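Local coordinates for protein complement factor H (Mus musculus, PDB 2YBY) that regulates the complement system of innate immunity, the chain here being a fragment of two consecutive Sushi (SCR) domains, at residues G89-V94 and T108-E113; L102-D107 and W116-K121; G40-S45 and E83-Q88. The protein carries 1 engineered substitution. One frame throughout, in Å; residues are numbered along the deposited sequence.

Contacts 1 and 2 lie within the second Sushi repeat, while contact 3 joins the two repeats and is nearest the chain centre. Contact 1 is a strand pairing, partly buried, made by backbone hydrogen bonds with an apolar face on one side. Contact 2 lies at the surface, next to it. It has no hydrogen bond between its segments; a leucine and an asparagine pack on a proline ring, and the leucine also reaches two carbonyl oxygens. Segments 108-113 and 116-121 share one antiparallel sheet, and Lys93 NZ and Val94 N probably bond to carbonyls of Gln106 and Asp107. Contact 3 is buried and small, with valine methyls against serine and proline oxygens. Segment 83-88 leads into segment 89-94.

Contact 1: residues G89-V94 and T108-E113; sequences GQSLKV and TMTCTE. With EDO (1,2-ethanediol), chain B.
Leu92 and Met109 face each other as a hydrogen-bonded antiparallel pair. Leu92 N gives its hydrogen to Met109 O at 3.1 Å, and Met109 N returns one to Leu92 O at 3.0 Å. Further along, Cys111 N bonds to Gln90 O at 2.8 Å, nearly straight at 173°. Gly89 N closes the ladder on Cys111 O at 2.8 Å. Gly89 has a positive phi of 102°, and a side chain here would press on the preceding carbonyl oxygen. Ser91 with Thr110 and Lys93 with Thr108 are the non-hydrogen-bonded pairs. Ser91 CA also makes a CH...O contact with Met109 O.

This is the pairing of strands 91-93 and 108-112 in the small antiparallel sheet of a Sushi domain. Strand 115-117 continues the sheet beyond 108-112. Cys111 is tied to Cys69 by one of the disulfides of this domain.

The apolar contacts gather at the Met109 methyl. Its chain bends at chi3 (-44°), which sets CE against Val94 CG2 at 3.4 Å, tighter than usual for two carbons. Leu92 CD2 meets the same CE at 4.0 Å, its side chain lying beside that of Met109 and pointing the same way. Trp116 and Phe71 also touch Leu92 and Met109. An ethanediol, probably from the crystallisation liquor, lies by Leu92 and Val94. It bonds through O2 to Lys93 O, and also to Asp78 O and Gln95 N.

On the face of Ser91 and Lys93, Thr110 OG1 approaches Ser91 CB at 3.5 Å, and Thr108 CG2 rests against the aliphatic part of Lys93. The amine of Lys93 bonds to Gln106 O.

Contact 2: residues L102-D107 and W116-K121; sequences LQNGQD and WSPPPK
Pro119 O accepts a 2.7 Å hydrogen bond from Lys121 N, and Leu102 CD2 touches the same oxygen at 3.6 Å. The bond closes an inverse gamma turn centred on Pro120. The turn belongs to the proline-rich end of the second Sushi domain, and the loop between strands 91-93 and 108-112 packs on it.

Within segment 102-107, Leu102 N bonds to Asp107 OD1, 2.9 Å long and nearly straight at 175°. The donor stands above the carboxylate plane. This bond closes off the last six residues of the loop before strand 108-112. Asp107 N makes a weak bond to Asn104 OD1.

Pro118 follows a cis peptide bond and turns its ring toward the loop. Leu102 CB touches Pro118 CG at 3.9 Å, the two side chains crossing at about a right angle. Asn104 also crosses the ring at about a right angle, with ND2 3.4 Å from Pro118 CD. The hydrogen bond of ND2 goes to Thr108 O.

The Leu102 side chain also packs on Val94 and Cys122. Its CD2 lies against the carbonyl oxygens of the first and last residues of the turn, and the nearer one is Lys121 O, 3.4 Å from Leu102 CD2.

Contact 3: residues G40-S45 and E83-Q88; sequences GFSPPS and EKVYVQ
Val87 faces Ser42, Pro43 and Pro44 with both of its methyl groups. This contact joins the two Sushi domains. Segment 40-45 belongs to the first and segment 83-88 to the second. Strands 41-42 and 84-87 are the outer strands of a three-stranded antiparallel sheet, with strand 66-71 running between them and carrying the chain from one domain to the next. The two outer strands make no hydrogen bond to each other.

The two methyls of Val87 divide the work. CG1 is anti to the carbonyl carbon (chi1 -50°) and lies 3.6 Å from Pro43 O and 3.7 Å from Ser42 OG. CG2 sits between the backbone N and the carbonyl carbon and takes the next proline, 3.5 Å from Pro44 O. Pro44 CA is a little further from this methyl. The branched side chain therefore spans three consecutive residues of the other domain.

Ser42 points its CB toward the 83-88 segment. Its OG is anti to the backbone N (chi1 171°). From there the hydroxyl gives a hydrogen bond to Pro43 O at 2.8 Å. The C=O...donor angle is 130°, and the donor is tilted from the carbonyl plane. This bond holds the hydroxyl and the carbonyl oxygen close together, and Val87 CG1 packs on both.

Around the contact, Pro43 and Pro44 pack on Tyr35 of strand 32-37. Gln88 OE1 and the carbonyl of Gly40 both bond to Arg67 of the central strand. Val85 also points its CB toward segment 40-45, and its CG1 stays 4.4 Å from Ser42 OG.

Contact 1: residues G89-V94 and T108-E113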
ATOM      1  N   GLY A  89       1.622  -7.752   1.848  1.00 18.99           N
ATOM      2  CA  GLY A  89       0.899  -8.816   2.543  1.00 19.24           C
ATOM      3  C   GLY A  89      -0.131  -9.530   1.684  1.00 23.14           C
ATOM      4  O   GLY A  89      -0.583 -10.619   2.063  1.00 22.42           O
ATOM      5  N   GLN A  90      -0.545  -8.908   0.549  1.00 16.49           N
ATOM      6  CA  GLN A  90      -1.520  -9.519  -0.353  1.00 14.87           C
ATOM      7  C   GLN A  90      -0.829 -10.485  -1.317  1.00 17.66           C
ATOM      8  O   GLN A  90       0.367 -10.386  -1.572  1.00 15.94           O
ATOM      9  CB  GLN A  90      -2.304  -8.463  -1.151  1.00 15.00           C
ATOM     10  CG  GLN A  90      -3.184  -7.584  -0.253  1.00 14.84           C
ATOM     11  CD  GLN A  90      -3.888  -6.477  -0.966  1.00 25.48           C
ATOM     12  OE1 GLN A  90      -3.474  -6.017  -2.013  1.00 21.69           O
ATOM     13  NE2 GLN A  90      -4.963  -5.986  -0.390  1.00 32.12           N
ATOM     14  N   SER A  91      -1.591 -11.467  -1.787  1.00 17.53           N
ATOM     15  CA  SER A  91      -1.102 -12.466  -2.729  1.00 16.87           C
ATOM     16  C   SER A  91      -2.157 -12.801  -3.761  1.00 17.59           C
ATOM     17  O   SER A  91      -3.354 -12.526  -3.584  1.00 17.41           O
ATOM     18  CB  SER A  91      -0.616 -13.727  -2.013  1.00 20.54           C
ATOM     19  OG  SER A  91      -1.636 -14.362  -1.273  1.00 27.76           O
ATOM     20  N   LEU A  92      -1.696 -13.325  -4.892  1.00 15.85           N
ATOM     21  CA  LEU A  92      -2.596 -13.799  -5.945  1.00 15.65           C
ATOM     22  C   LEU A  92      -1.987 -15.005  -6.636  1.00 16.41           C
ATOM     23  O   LEU A  92      -0.797 -15.273  -6.472  1.00 16.80           O
ATOM     24  CB  LEU A  92      -3.022 -12.719  -6.960  1.00 16.90           C
ATOM     25  CG  LEU A  92      -2.039 -12.337  -8.053  1.00 22.34           C
ATOM     26  CD1 LEU A  92      -2.745 -11.672  -9.232  1.00 24.05           C
ATOM     27  CD2 LEU A  92      -0.995 -11.411  -7.523  1.00 25.51           C
ATOM     28  N   LYS A  93      -2.806 -15.740  -7.346  1.00 15.31           N
ATOM     29  CA  LYS A  93      -2.345 -16.929  -8.059  1.00 13.44           C
ATOM     30  C   LYS A  93      -2.167 -16.532  -9.506  1.00 17.48           C
ATOM     31  O   LYS A  93      -3.077 -15.977 -10.133  1.00 17.36           O
ATOM     32  CB  LYS A  93      -3.333 -18.093  -7.957  1.00 13.97           C
ATOM     33  CG  LYS A  93      -2.719 -19.405  -8.423  1.00 17.03           C
ATOM     34  CD  LYS A  93      -3.744 -20.514  -8.343  1.00 16.36           C
ATOM     35  CE  LYS A  93      -3.188 -21.826  -8.855  1.00 17.63           C
ATOM     36  NZ  LYS A  93      -2.380 -22.556  -7.814  1.00 19.19           N
ATOM     37  N   VAL A  94      -0.969 -16.782 -10.034  1.00 15.86           N
ATOM     38  CA  VAL A  94      -0.636 -16.454 -11.412  1.00 15.93           C
ATOM     39  C   VAL A  94      -0.867 -17.707 -12.263  1.00 19.34           C
ATOM     40  O   VAL A  94      -0.552 -18.810 -11.836  1.00 18.44           O
ATOM     41  CB  VAL A  94       0.828 -15.987 -11.450  1.00 19.85           C
ATOM     42  CG1 VAL A  94       1.341 -15.749 -12.856  1.00 20.37           C
ATOM     43  CG2 VAL A  94       0.998 -14.739 -10.607  1.00 18.00           C
ATOM     44  N   THR A 108       1.839 -18.904  -6.686  1.00 18.56           N
ATOM     45  CA  THR A 108       1.339 -17.701  -6.020  1.00 18.00           C
ATOM     46  C   THR A 108       2.478 -16.707  -5.880  1.00 21.33           C
ATOM     47  O   THR A 108       3.647 -17.096  -5.808  1.00 23.88           O
ATOM     48  CB  THR A 108       0.693 -18.027  -4.694  1.00 23.36           C
ATOM     49  OG1 THR A 108       1.652 -18.685  -3.893  1.00 30.06           O
ATOM     50  CG2 THR A 108      -0.536 -18.883  -4.853  1.00 21.71           C
ATOM     51  N   MET A 109       2.136 -15.426  -5.939  1.00 17.25           N
ATOM     52  CA  MET A 109       3.090 -14.322  -5.775  1.00 17.43           C
ATOM     53  C   MET A 109       2.571 -13.549  -4.586  1.00 19.90           C
ATOM     54  O   MET A 109       1.355 -13.331  -4.522  1.00 17.88           O
ATOM     55  CB  MET A 109       3.002 -13.325  -6.935  1.00 21.07           C
ATOM     56  CG  MET A 109       3.959 -13.496  -7.962  1.00 24.17           C
ATOM     57  SD  MET A 109       4.014 -12.217  -9.184  1.00 21.29           S
ATOM     58  CE  MET A 109       2.384 -11.823  -9.602  1.00 20.25           C
ATOM     59  N   THR A 110       3.478 -13.054  -3.717  1.00 17.81           N
ATOM     60  CA  THR A 110       3.089 -12.275  -2.547  1.00 16.40           C
ATOM     61  C   THR A 110       3.749 -10.907  -2.677  1.00 17.85           C
ATOM     62  O   THR A 110       4.901 -10.814  -3.102  1.00 17.84           O
ATOM     63  CB  THR A 110       3.493 -13.018  -1.284  1.00 24.42           C
ATOM     64  OG1 THR A 110       2.759 -14.258  -1.260  1.00 23.23           O
ATOM     65  CG2 THR A 110       3.209 -12.218  -0.013  1.00 26.76           C
ATOM     66  N   CYS A 111       3.009  -9.843  -2.343  1.00 17.06           N
ATOM     67  CA  CYS A 111       3.582  -8.507  -2.340  1.00 16.32           C
ATOM     68  C   CYS A 111       4.354  -8.344  -1.002  1.00 19.97           C
ATOM     69  O   CYS A 111       3.731  -8.293   0.063  1.00 21.50           O
ATOM     70  CB  CYS A 111       2.485  -7.460  -2.495  1.00 15.52           C
ATOM     71  SG  CYS A 111       3.094  -5.752  -2.515  1.00 18.29           S
ATOM     72  N   THR A 112       5.684  -8.346  -1.064  1.00 18.31           N
ATOM     73  CA  THR A 112       6.552  -8.216   0.122  1.00 19.58           C
ATOM     74  C   THR A 112       7.096  -6.809   0.231  1.00 25.84           C
ATOM     75  O   THR A 112       6.886  -5.996  -0.660  1.00 23.00           O
ATOM     76  CB  THR A 112       7.710  -9.248   0.072  1.00 22.70           C
ATOM     77  OG1 THR A 112       8.713  -8.832  -0.848  1.00 23.29           O
ATOM     78  CG2 THR A 112       7.256 -10.658  -0.281  1.00 24.18           C
ATOM     79  N   GLU A 113       7.862  -6.550   1.303  1.00 26.05           N
ATOM     80  CA  GLU A 113       8.494  -5.248   1.548  1.00 27.08           C
ATOM     81  C   GLU A 113       9.356  -4.819   0.364  1.00 30.95           C
ATOM     82  O   GLU A 113       9.484  -3.620   0.138  1.00 33.12           O
ATOM     83  CB  GLU A 113       9.303  -5.255   2.872  1.00 28.51           C
ATOM     84  CG  GLU A 113      10.426  -6.274   2.948  1.00 40.45           C
ATOM     85  CD  GLU A 113      11.108  -6.349   4.303  1.00 75.11           C
ATOM     86  OE1 GLU A 113      11.296  -5.287   4.941  1.00 75.55           O
ATOM     87  OE2 GLU A 113      11.466  -7.474   4.724  1.00 70.84           O
TER
HETATM   88  C1  EDO B1462      -3.277 -14.331 -14.285  1.00 33.88           C
HETATM   89  O1  EDO B1462      -1.881 -14.661 -14.320  1.00 22.54           O
HETATM   90  C2  EDO B1462      -3.992 -15.067 -13.168  1.00 35.46           C
HETATM   91  O2  EDO B1462      -4.046 -14.200 -12.039  1.00 36.85           O

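Contact 2: residues L102-D107 and W116-K121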
ATOM      1  N   LEU A 102       6.172 -20.718 -11.456  1.00 23.28           N
ATOM      2  CA  LEU A 102       6.875 -19.779 -10.590  1.00 22.48           C
ATOM      3  C   LEU A 102       7.798 -20.517  -9.599  1.00 28.55           C
ATOM      4  O   LEU A 102       8.445 -19.860  -8.776  1.00 27.60           O
ATOM      5  CB  LEU A 102       5.877 -18.923  -9.795  1.00 20.99           C
ATOM      6  CG  LEU A 102       4.963 -17.994 -10.568  1.00 23.73           C
ATOM      7  CD1 LEU A 102       4.201 -17.086  -9.595  1.00 21.64           C
ATOM      8  CD2 LEU A 102       5.721 -17.065 -11.525  1.00 27.16           C
ATOM      9  N   GLN A 103       7.844 -21.880  -9.644  1.00 27.53           N
ATOM     10  CA  GLN A 103       8.709 -22.716  -8.808  1.00 28.14           C
ATOM     11  C   GLN A 103       8.423 -22.624  -7.310  1.00 33.31           C
ATOM     12  O   GLN A 103       9.356 -22.626  -6.497  1.00 32.77           O
ATOM     13  CB  GLN A 103      10.192 -22.384  -9.054  1.00 30.12           C
ATOM     14  CG  GLN A 103      10.598 -22.351 -10.514  1.00 40.59           C
ATOM     15  CD  GLN A 103      10.776 -23.731 -11.106  1.00 38.02           C
ATOM     16  OE1 GLN A 103      11.186 -24.693 -10.423  1.00 31.01           O
ATOM     17  NE2 GLN A 103      10.521 -23.852 -12.391  1.00 34.83           N
ATOM     18  N   ASN A 104       7.154 -22.549  -6.930  1.00 28.85           N
ATOM     19  CA  ASN A 104       6.809 -22.504  -5.515  1.00 28.49           C
ATOM     20  C   ASN A 104       5.560 -23.317  -5.196  1.00 31.66           C
ATOM     21  O   ASN A 104       4.869 -23.034  -4.209  1.00 32.27           O
ATOM     22  CB  ASN A 104       6.707 -21.056  -5.036  1.00 26.47           C
ATOM     23  CG  ASN A 104       5.641 -20.271  -5.768  1.00 36.10           C
ATOM     24  OD1 ASN A 104       4.978 -20.773  -6.680  1.00 28.19           O
ATOM     25  ND2 ASN A 104       5.448 -19.032  -5.370  1.00 21.70           N
ATOM     26  N   GLY A 105       5.286 -24.313  -6.043  1.00 29.61           N
ATOM     27  CA  GLY A 105       4.180 -25.251  -5.909  1.00 30.97           C
ATOM     28  C   GLY A 105       2.856 -24.739  -6.421  1.00 34.89           C
ATOM     29  O   GLY A 105       2.273 -25.315  -7.345  1.00 35.55           O
ATOM     30  N   GLN A 106       2.376 -23.643  -5.828  1.00 28.65           N
ATOM     31  CA  GLN A 106       1.069 -23.095  -6.146  1.00 26.06           C
ATOM     32  C   GLN A 106       1.063 -21.931  -7.131  1.00 24.92           C
ATOM     33  O   GLN A 106      -0.016 -21.436  -7.433  1.00 23.17           O
ATOM     34  CB  GLN A 106       0.381 -22.680  -4.832  1.00 27.07           C
ATOM     35  CG  GLN A 106       0.071 -23.845  -3.889  1.00 52.98           C
ATOM     36  CD  GLN A 106      -0.862 -24.862  -4.516  1.00 81.84           C
ATOM     37  OE1 GLN A 106      -1.793 -24.512  -5.249  1.00 80.65           O
ATOM     38  NE2 GLN A 106      -0.629 -26.141  -4.276  1.00 74.03           N
ATOM     39  N   ASP A 107       2.211 -21.512  -7.675  1.00 20.52           N
ATOM     40  CA  ASP A 107       2.247 -20.370  -8.588  1.00 19.08           C
ATOM     41  C   ASP A 107       1.601 -19.121  -7.977  1.00 19.38           C
ATOM     42  O   ASP A 107       0.924 -18.354  -8.683  1.00 18.63           O
ATOM     43  CB  ASP A 107       1.651 -20.685  -9.954  1.00 18.93           C
ATOM     44  CG  ASP A 107       2.485 -21.660 -10.754  1.00 23.73           C
ATOM     45  OD1 ASP A 107       3.708 -21.782 -10.459  1.00 21.35           O
ATOM     46  OD2 ASP A 107       1.937 -22.263 -11.701  1.00 27.69           O
ATOM     47  N   TRP A 116       7.182  -8.016  -5.534  1.00 17.31           N
ATOM     48  CA  TRP A 116       6.605  -9.345  -5.744  1.00 17.10           C
ATOM     49  C   TRP A 116       7.620 -10.444  -5.469  1.00 20.04           C
ATOM     50  O   TRP A 116       8.771 -10.349  -5.893  1.00 20.46           O
ATOM     51  CB  TRP A 116       6.123  -9.523  -7.198  1.00 15.32           C
ATOM     52  CG  TRP A 116       4.886  -8.749  -7.573  1.00 15.17           C
ATOM     53  CD1 TRP A 116       4.766  -7.870  -8.604  1.00 17.85           C
ATOM     54  CD2 TRP A 116       3.562  -8.931  -7.048  1.00 14.73           C
ATOM     55  NE1 TRP A 116       3.450  -7.478  -8.750  1.00 16.71           N
ATOM     56  CE2 TRP A 116       2.698  -8.086  -7.786  1.00 18.00           C
ATOM     57  CE3 TRP A 116       3.048  -9.581  -5.926  1.00 15.23           C
ATOM     58  CZ2 TRP A 116       1.332  -7.972  -7.485  1.00 16.35           C
ATOM     59  CZ3 TRP A 116       1.688  -9.534  -5.684  1.00 17.03           C
ATOM     60  CH2 TRP A 116       0.849  -8.715  -6.447  1.00 17.12           C
ATOM     61  N   SER A 117       7.174 -11.475  -4.781  1.00 18.90           N
ATOM     62  CA  SER A 117       8.006 -12.676  -4.587  1.00 21.01           C
ATOM     63  C   SER A 117       7.185 -13.924  -4.778  1.00 22.68           C
ATOM     64  O   SER A 117       6.200 -14.141  -4.077  1.00 22.55           O
ATOM     65  CB  SER A 117       8.691 -12.729  -3.239  1.00 28.83           C
ATOM     66  OG  SER A 117       9.753 -13.672  -3.307  1.00 40.54           O
ATOM     67  N   PRO A 118       7.621 -14.760  -5.723  1.00 20.64           N
ATOM     68  CA  PRO A 118       8.702 -14.514  -6.687  1.00 21.15           C
ATOM     69  C   PRO A 118       8.203 -13.499  -7.724  1.00 24.61           C
ATOM     70  O   PRO A 118       7.019 -13.134  -7.672  1.00 23.03           O
ATOM     71  CB  PRO A 118       8.920 -15.891  -7.302  1.00 23.49           C
ATOM     72  CG  PRO A 118       7.599 -16.513  -7.277  1.00 25.79           C
ATOM     73  CD  PRO A 118       6.895 -15.998  -6.041  1.00 22.14           C
ATOM     74  N   PRO A 119       9.038 -13.030  -8.657  1.00 22.23           N
ATOM     75  CA  PRO A 119       8.552 -12.119  -9.694  1.00 22.03           C
ATOM     76  C   PRO A 119       7.575 -12.789 -10.665  1.00 24.04           C
ATOM     77  O   PRO A 119       7.578 -14.026 -10.808  1.00 22.13           O
ATOM     78  CB  PRO A 119       9.832 -11.728 -10.449  1.00 24.81           C
ATOM     79  CG  PRO A 119      10.946 -12.071  -9.554  1.00 29.07           C
ATOM     80  CD  PRO A 119      10.469 -13.313  -8.863  1.00 24.22           C
ATOM     81  N   PRO A 120       6.791 -11.974 -11.389  1.00 21.70           N
ATOM     82  CA  PRO A 120       5.817 -12.505 -12.350  1.00 21.67           C
ATOM     83  C   PRO A 120       6.462 -12.979 -13.646  1.00 25.67           C
ATOM     84  O   PRO A 120       6.248 -12.424 -14.732  1.00 27.28           O
ATOM     85  CB  PRO A 120       4.884 -11.315 -12.590  1.00 22.88           C
ATOM     86  CG  PRO A 120       5.705 -10.137 -12.348  1.00 26.34           C
ATOM     87  CD  PRO A 120       6.687 -10.502 -11.282  1.00 23.24           C
ATOM     88  N   LYS A 121       7.297 -13.981 -13.510  1.00 21.70           N
ATOM     89  CA  LYS A 121       8.027 -14.603 -14.599  1.00 21.52           C
ATOM     90  C   LYS A 121       7.902 -16.121 -14.441  1.00 22.99           C
ATOM     91  O   LYS A 121       8.444 -16.695 -13.495  1.00 21.96           O
ATOM     92  CB  LYS A 121       9.502 -14.160 -14.539  1.00 24.06           C
ATOM     93  CG  LYS A 121      10.364 -14.624 -15.699  1.00 41.76           C
ATOM     94  CD  LYS A 121      11.730 -13.925 -15.658  1.00 47.40           C
ATOM     95  CE  LYS A 121      12.696 -14.406 -16.712  1.00 55.89           C
ATOM     96  NZ  LYS A 121      13.971 -13.640 -16.668  1.00 62.62           N
TER

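Contact 3: residues G40-S45 and E83-Q88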
ATOM      1  N   GLY A  40       6.076   3.809  -5.425  1.00 17.81           N
ATOM      2  CA  GLY A  40       6.417   2.468  -4.968  1.00 17.56           C
ATOM      3  C   GLY A  40       5.685   2.033  -3.715  1.00 19.71           C
ATOM      4  O   GLY A  40       5.874   0.905  -3.243  1.00 19.68           O
ATOM      5  N   PHE A  41       4.907   2.952  -3.109  1.00 14.95           N
ATOM      6  CA  PHE A  41       4.187   2.734  -1.864  1.00 14.36           C
ATOM      7  C   PHE A  41       2.740   3.129  -1.993  1.00 15.16           C
ATOM      8  O   PHE A  41       2.325   3.802  -2.954  1.00 15.61           O
ATOM      9  CB  PHE A  41       4.812   3.539  -0.715  1.00 14.99           C
ATOM     10  CG  PHE A  41       6.211   3.069  -0.411  1.00 16.37           C
ATOM     11  CD1 PHE A  41       7.301   3.592  -1.094  1.00 18.10           C
ATOM     12  CD2 PHE A  41       6.438   2.087   0.532  1.00 18.00           C
ATOM     13  CE1 PHE A  41       8.580   3.104  -0.866  1.00 21.57           C
ATOM     14  CE2 PHE A  41       7.734   1.653   0.813  1.00 20.63           C
ATOM     15  CZ  PHE A  41       8.791   2.164   0.106  1.00 20.87           C
ATOM     16  N   SER A  42       1.952   2.665  -1.027  1.00 15.39           N
ATOM     17  CA  SER A  42       0.523   2.881  -1.122  1.00 15.40           C
ATOM     18  C   SER A  42      -0.141   2.850   0.246  1.00 14.69           C
ATOM     19  O   SER A  42       0.317   2.116   1.121  1.00 14.31           O
ATOM     20  CB  SER A  42      -0.062   1.727  -1.958  1.00 17.92           C
ATOM     21  OG  SER A  42      -1.472   1.665  -1.993  1.00 19.26           O
ATOM     22  N   PRO A  43      -1.327   3.484   0.407  1.00 13.21           N
ATOM     23  CA  PRO A  43      -2.130   3.213   1.598  1.00 12.45           C
ATOM     24  C   PRO A  43      -2.594   1.727   1.538  1.00 14.42           C
ATOM     25  O   PRO A  43      -2.702   1.138   0.448  1.00 14.29           O
ATOM     26  CB  PRO A  43      -3.358   4.128   1.408  1.00 14.36           C
ATOM     27  CG  PRO A  43      -2.902   5.194   0.458  1.00 19.08           C
ATOM     28  CD  PRO A  43      -2.007   4.452  -0.474  1.00 14.71           C
ATOM     29  N   PRO A  44      -2.874   1.110   2.700  1.00 14.23           N
ATOM     30  CA  PRO A  44      -3.312  -0.299   2.694  1.00 16.16           C
ATOM     31  C   PRO A  44      -4.548  -0.592   1.857  1.00 18.81           C
ATOM     32  O   PRO A  44      -4.763  -1.732   1.464  1.00 19.41           O
ATOM     33  CB  PRO A  44      -3.493  -0.645   4.169  1.00 19.21           C
ATOM     34  CG  PRO A  44      -2.956   0.483   4.953  1.00 22.36           C
ATOM     35  CD  PRO A  44      -2.758   1.662   4.060  1.00 16.10           C
ATOM     36  N   SER A  45      -5.377   0.411   1.590  1.00 15.40           N
ATOM     37  CA  SER A  45      -6.579   0.240   0.766  1.00 16.73           C
ATOM     38  C   SER A  45      -6.250   0.034  -0.723  1.00 20.70           C
ATOM     39  O   SER A  45      -7.132  -0.315  -1.485  1.00 20.22           O
ATOM     40  CB  SER A  45      -7.453   1.473   0.869  1.00 17.44           C
ATOM     41  OG  SER A  45      -6.754   2.583   0.329  1.00 17.09           O
ATOM     42  N   GLU A  83      -3.611  -2.285 -15.034  1.00 29.84           N
ATOM     43  CA  GLU A  83      -2.820  -2.399 -13.811  1.00 30.06           C
ATOM     44  C   GLU A  83      -3.700  -2.588 -12.580  1.00 32.13           C
ATOM     45  O   GLU A  83      -4.555  -1.747 -12.314  1.00 31.82           O
ATOM     46  CB  GLU A  83      -1.988  -1.131 -13.609  1.00 31.52           C
ATOM     47  CG  GLU A  83      -0.886  -0.953 -14.629  1.00 40.89           C
ATOM     48  CD  GLU A  83      -0.054   0.296 -14.424  1.00 57.57           C
ATOM     49  OE1 GLU A  83      -0.151   0.904 -13.333  1.00 43.66           O
ATOM     50  OE2 GLU A  83       0.672   0.684 -15.367  1.00 52.30           O
ATOM     51  N   LYS A  84      -3.491  -3.676 -11.825  1.00 25.50           N
ATOM     52  CA  LYS A  84      -4.231  -3.894 -10.592  1.00 23.96           C
ATOM     53  C   LYS A  84      -3.259  -3.706  -9.426  1.00 24.65           C
ATOM     54  O   LYS A  84      -2.204  -4.351  -9.385  1.00 22.27           O
ATOM     55  CB  LYS A  84      -4.879  -5.277 -10.558  1.00 25.72           C
ATOM     56  CG  LYS A  84      -5.813  -5.416  -9.372  1.00 36.39           C
ATOM     57  CD  LYS A  84      -6.699  -6.651  -9.449  1.00 37.56           C
ATOM     58  CE  LYS A  84      -7.280  -7.022  -8.091  1.00 41.19           C
ATOM     59  NZ  LYS A  84      -8.182  -5.974  -7.544  1.00 44.40           N
ATOM     60  N   VAL A  85      -3.605  -2.822  -8.492  1.00 20.65           N
ATOM     61  CA  VAL A  85      -2.773  -2.551  -7.354  1.00 18.95           C
ATOM     62  C   VAL A  85      -2.947  -3.583  -6.250  1.00 22.40           C
ATOM     63  O   VAL A  85      -4.071  -3.840  -5.789  1.00 23.45           O
ATOM     64  CB  VAL A  85      -3.026  -1.130  -6.792  1.00 22.31           C
ATOM     65  CG1 VAL A  85      -2.337  -0.933  -5.454  1.00 22.86           C
ATOM     66  CG2 VAL A  85      -2.558  -0.072  -7.791  1.00 22.10           C
ATOM     67  N   TYR A  86      -1.818  -4.102  -5.760  1.00 17.70           N
ATOM     68  CA  TYR A  86      -1.769  -4.897  -4.555  1.00 16.36           C
ATOM     69  C   TYR A  86      -0.870  -4.208  -3.564  1.00 19.08           C
ATOM     70  O   TYR A  86      -0.024  -3.397  -3.966  1.00 19.23           O
ATOM     71  CB  TYR A  86      -1.305  -6.318  -4.825  1.00 17.71           C
ATOM     72  CG  TYR A  86      -2.336  -7.097  -5.593  1.00 17.42           C
ATOM     73  CD1 TYR A  86      -2.428  -6.991  -6.973  1.00 16.95           C
ATOM     74  CD2 TYR A  86      -3.171  -8.000  -4.951  1.00 19.40           C
ATOM     75  CE1 TYR A  86      -3.372  -7.719  -7.694  1.00 18.03           C
ATOM     76  CE2 TYR A  86      -4.111  -8.739  -5.658  1.00 20.15           C
ATOM     77  CZ  TYR A  86      -4.196  -8.612  -7.034  1.00 20.63           C
ATOM     78  OH  TYR A  86      -5.117  -9.358  -7.752  1.00 21.82           O
ATOM     79  N   VAL A  87      -1.053  -4.502  -2.276  1.00 15.83           N
ATOM     80  CA  VAL A  87      -0.258  -3.935  -1.202  1.00 17.17           C
ATOM     81  C   VAL A  87       0.380  -5.012  -0.387  1.00 19.94           C
ATOM     82  O   VAL A  87       0.003  -6.183  -0.461  1.00 19.75           O
ATOM     83  CB  VAL A  87      -1.049  -2.938  -0.321  1.00 20.60           C
ATOM     84  CG1 VAL A  87      -1.775  -1.897  -1.179  1.00 21.69           C
ATOM     85  CG2 VAL A  87      -2.021  -3.666   0.602  1.00 20.21           C
ATOM     86  N   GLN A  88       1.370  -4.615   0.390  1.00 17.76           N
ATOM     87  CA  GLN A  88       2.174  -5.486   1.215  1.00 16.55           C
ATOM     88  C   GLN A  88       1.330  -6.472   2.027  1.00 21.52           C
ATOM     89  O   GLN A  88       0.389  -6.076   2.732  1.00 21.28           O
ATOM     90  CB  GLN A  88       3.039  -4.634   2.126  1.00 18.60           C
ATOM     91  CG  GLN A  88       4.224  -5.356   2.696  1.00 26.13           C
ATOM     92  CD  GLN A  88       5.209  -4.388   3.308  1.00 35.47           C
ATOM     93  OE1 GLN A  88       5.237  -3.172   3.008  1.00 22.43           O
ATOM     94  NE2 GLN A  88       6.072  -4.911   4.146  1.00 33.83           N
TER